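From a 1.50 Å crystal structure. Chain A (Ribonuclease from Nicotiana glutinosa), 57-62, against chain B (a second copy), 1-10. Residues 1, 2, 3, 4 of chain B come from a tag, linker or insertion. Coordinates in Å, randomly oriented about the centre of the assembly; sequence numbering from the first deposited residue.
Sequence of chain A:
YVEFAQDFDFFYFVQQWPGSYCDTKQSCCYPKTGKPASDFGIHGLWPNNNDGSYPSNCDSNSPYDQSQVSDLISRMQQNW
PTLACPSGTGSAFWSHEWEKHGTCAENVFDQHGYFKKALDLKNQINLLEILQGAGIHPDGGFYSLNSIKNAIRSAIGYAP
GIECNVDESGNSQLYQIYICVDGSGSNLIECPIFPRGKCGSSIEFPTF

Chain A, residues 57-62: NCDSNS
Chain B (1-10) YVEFAQDFDF

What backbone framework brings the two copies together? Neither stretch forms a regular helix or strand across the contact, although B:Phe10 already has strand conformation. In chain A, a type I beta turn runs from A:Asp59 to A:Ser62, with phi/psi of -65/-16° at A:Ser60 and -99/15° at A:Asn61, and it is closed by a hydrogen bond from A:Ser62 N to A:Asp59 O at 3.1 Å. A:Asp59 enters the turn extended, at -151/97°, with chi1 in t, so that its OD1 accepts a hydrogen bond from A:Asn61 N at 2.9 Å and braces the turn from within. Chain B runs alongside, the step from B:Asp7 to B:Phe8 in the same sense as that from A:Asp59 to A:Ser60, with B:Asp7 at -105/-11° and B:Phe8 at -142/167°. The register pairs A:Asp59 with B:Asp7, CA to CA 4.3 Å, and A:Ser60 with B:Phe8, CA to CA 5.2 Å.

Which hydrogen bonds tie the chains directly? Both come from A:Ser60. Its backbone N donates to B:Asp7 O at 3.0 Å, nearly straight at 173°. Its CA-to-CB bond points toward chain B, and with chi1 at 63° (p) the hydroxyl OG donates to B:Asp9 OD2 at 2.8 Å; the same OG lies 3.4 Å from B:Phe8 CA. B:Asp9, in the m rotamer, starts sideways but its carboxylate comes nearer to the turn, while its OD1 is hydrogen-bonded elsewhere in the structure. Backbone and side chain of one serine thus grip two residues two positions apart, spanning B:Phe8, whose CA-to-CB bond points away (chi1 p). A weaker CA-H...O contact, 3.5 Å from A:Asp59 CA to B:Asp7 O, adds to the load on that carbonyl.

How does water join the two chains, and what happens where the acids meet? Water 1 lies 2.8 Å from A:Asn57 O and 2.7 Å from B:Asp7 O, linking two carbonyls that cannot bond to each other. Water 2 instead links a side chain to a backbone, 2.9 Å from A:Asp59 OD1 and 2.8 Å from B:Gln6 O. The carboxylates of A:Asp59 and B:Asp7 (chi1 m) approach without a bond: A:Asp59 OD2 and B:Asp7 OD1, two acceptors of like charge, are 3.5 Å apart. B:Asp7 also packs its CB 3.3 Å from A:Cys58 O.

What does A:Asn61 meet at the edge of the contact? Its CA-to-CB bond points toward chain B, with chi1 -70° (m) and chi2 -56°, and the whole residue carries the largest share of chain A's covered surface, 74 of the 339 Å² buried by both sides together. The amide is probably turned over in the model, so the identity of its two end atoms is left open; as deposited, A:Asn61 OD1 lies 2.4 Å from B:Glu3 OE2 and A:Asn61 ND2 2.8 Å from B:Gln6 O. B:Glu3 is a tag residue with chi1 -59° (m), chi2 -165° (t) and chi3 -40°, whose CA-to-CB bond points toward chain A. B:Tyr1, also from the tag and in the p rotamer, brings its OH to 3.0 Å from B:Glu3 OE2.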

# COMPACT_ATOMS: atom_id res chain seq x y z
N ASN A 57 -3.91 -6.28 0.68
CA ASN A 57 -3.77 -6.98 1.96
C ASN A 57 -5.12 -7.02 2.66
O ASN A 57 -5.28 -6.52 3.77
CB ASN A 57 -2.76 -6.27 2.85
CG ASN A 57 -1.40 -6.12 2.19
OD1 ASN A 57 -0.94 -5.00 1.94
ND2 ASN A 57 -0.76 -7.24 1.90
N CYS A 58 -6.09 -7.65 2.00
CA CYS A 58 -7.46 -7.71 2.48
C CYS A 58 -7.88 -8.72 3.55
O CYS A 58 -8.96 -8.57 4.12
CB CYS A 58 -8.38 -7.86 1.27
SG CYS A 58 -8.29 -6.45 0.11
N ASP A 59 -7.06 -9.73 3.84
CA ASP A 59 -7.46 -10.71 4.85
C ASP A 59 -6.28 -11.36 5.57
O ASP A 59 -5.70 -12.33 5.08
CB ASP A 59 -8.32 -11.80 4.22
CG ASP A 59 -9.08 -12.63 5.25
OD1 ASP A 59 -8.69 -12.62 6.44
OD2 ASP A 59 -10.06 -13.30 4.87
N SER A 60 -5.95 -10.82 6.73
CA SER A 60 -4.83 -11.33 7.52
C SER A 60 -5.03 -12.75 8.02
O SER A 60 -4.08 -13.40 8.45
CB SER A 60 -4.59 -10.41 8.72
OG SER A 60 -5.71 -10.41 9.58
N ASN A 61 -6.27 -13.24 7.98
CA ASN A 61 -6.55 -14.59 8.45
C ASN A 61 -6.64 -15.62 7.34
O ASN A 61 -7.12 -16.73 7.54
CB ASN A 61 -7.81 -14.58 9.31
CG ASN A 61 -7.59 -13.87 10.63
OD1 ASN A 61 -6.69 -14.23 11.38
ND2 ASN A 61 -8.39 -12.85 10.90
N SER A 62 -6.14 -15.23 6.17
CA SER A 62 -6.11 -16.11 5.01
C SER A 62 -4.68 -16.14 4.49
O SER A 62 -4.40 -15.70 3.38
CB SER A 62 -7.05 -15.61 3.92
OG SER A 62 -6.95 -16.41 2.76
N TYR B 1 -2.69 -16.83 19.94
CA TYR B 1 -2.85 -15.36 20.13
C TYR B 1 -4.32 -14.98 19.98
O TYR B 1 -5.09 -15.69 19.33
CB TYR B 1 -1.98 -14.60 19.13
CG TYR B 1 -2.37 -14.79 17.68
CD1 TYR B 1 -3.19 -13.87 17.03
CD2 TYR B 1 -1.92 -15.89 16.95
CE1 TYR B 1 -3.55 -14.02 15.70
CE2 TYR B 1 -2.27 -16.07 15.61
CZ TYR B 1 -3.09 -15.13 14.99
OH TYR B 1 -3.43 -15.28 13.67
N VAL B 2 -4.71 -13.85 20.57
CA VAL B 2 -6.10 -13.41 20.52
C VAL B 2 -6.40 -12.43 19.39
O VAL B 2 -5.66 -11.47 19.17
CB VAL B 2 -6.52 -12.75 21.85
CG1 VAL B 2 -8.00 -12.38 21.81
CG2 VAL B 2 -6.24 -13.69 23.01
N GLU B 3 -7.50 -12.69 18.68
CA GLU B 3 -7.92 -11.81 17.59
C GLU B 3 -9.25 -11.16 17.96
O GLU B 3 -10.08 -11.77 18.64
CB GLU B 3 -8.11 -12.61 16.30
CG GLU B 3 -6.88 -13.34 15.83
CD GLU B 3 -7.01 -13.79 14.39
OE1 GLU B 3 -8.11 -14.24 14.01
OE2 GLU B 3 -6.01 -13.69 13.65
N PHE B 4 -9.45 -9.93 17.50
CA PHE B 4 -10.68 -9.20 17.78
C PHE B 4 -11.39 -8.73 16.51
O PHE B 4 -12.49 -8.18 16.58
CB PHE B 4 -10.40 -7.99 18.68
CG PHE B 4 -10.02 -8.35 20.09
CD1 PHE B 4 -8.73 -8.76 20.39
CD2 PHE B 4 -10.96 -8.28 21.11
CE1 PHE B 4 -8.38 -9.10 21.70
CE2 PHE B 4 -10.62 -8.62 22.42
CZ PHE B 4 -9.33 -9.02 22.71
N ALA B 5 -10.75 -8.93 15.36
CA ALA B 5 -11.32 -8.53 14.07
C ALA B 5 -11.14 -9.64 13.04
O ALA B 5 -10.25 -10.48 13.18
CB ALA B 5 -10.66 -7.24 13.59
N GLN B 6 -11.96 -9.64 12.00
CA GLN B 6 -11.90 -10.68 10.97
C GLN B 6 -10.91 -10.54 9.81
O GLN B 6 -10.31 -11.53 9.40
CB GLN B 6 -13.30 -10.92 10.41
CG GLN B 6 -14.22 -11.66 11.37
CD GLN B 6 -15.59 -11.94 10.77
OE1 GLN B 6 -16.38 -11.03 10.56
NE2 GLN B 6 -15.86 -13.21 10.49
N ASP B 7 -10.74 -9.33 9.27
CA ASP B 7 -9.84 -9.17 8.13
C ASP B 7 -8.49 -8.51 8.40
O ASP B 7 -7.61 -8.51 7.54
CB ASP B 7 -10.54 -8.42 7.00
CG ASP B 7 -11.67 -9.23 6.39
OD1 ASP B 7 -11.49 -10.45 6.22
OD2 ASP B 7 -12.72 -8.63 6.07
N PHE B 8 -8.34 -7.93 9.59
CA PHE B 8 -7.08 -7.30 9.97
C PHE B 8 -6.88 -7.62 11.45
O PHE B 8 -7.81 -8.08 12.12
CB PHE B 8 -7.11 -5.79 9.70
CG PHE B 8 -8.11 -5.04 10.52
CD1 PHE B 8 -7.73 -4.46 11.73
CD2 PHE B 8 -9.43 -4.94 10.11
CE1 PHE B 8 -8.66 -3.79 12.51
CE2 PHE B 8 -10.37 -4.27 10.89
CZ PHE B 8 -9.98 -3.70 12.09
N ASP B 9 -5.68 -7.38 11.96
CA ASP B 9 -5.36 -7.73 13.34
C ASP B 9 -5.56 -6.68 14.44
O ASP B 9 -6.14 -6.99 15.48
CB ASP B 9 -3.93 -8.28 13.38
CG ASP B 9 -3.74 -9.48 12.46
OD1 ASP B 9 -2.61 -9.67 11.96
OD2 ASP B 9 -4.71 -10.23 12.23
N PHE B 10 -5.09 -5.46 14.22
CA PHE B 10 -5.22 -4.42 15.24
C PHE B 10 -5.23 -3.02 14.60
O PHE B 10 -5.27 -2.90 13.38
CB PHE B 10 -4.09 -4.55 16.27
CG PHE B 10 -2.71 -4.24 15.73
CD1 PHE B 10 -2.16 -2.98 15.89
CD2 PHE B 10 -1.97 -5.22 15.06
CE1 PHE B 10 -0.89 -2.68 15.40
CE2 PHE B 10 -0.70 -4.93 14.56
CZ PHE B 10 -0.16 -3.66 14.73
O HOH W 1 -5.55 -7.17 6.43
O HOH W 2 -11.05 -13.71 7.82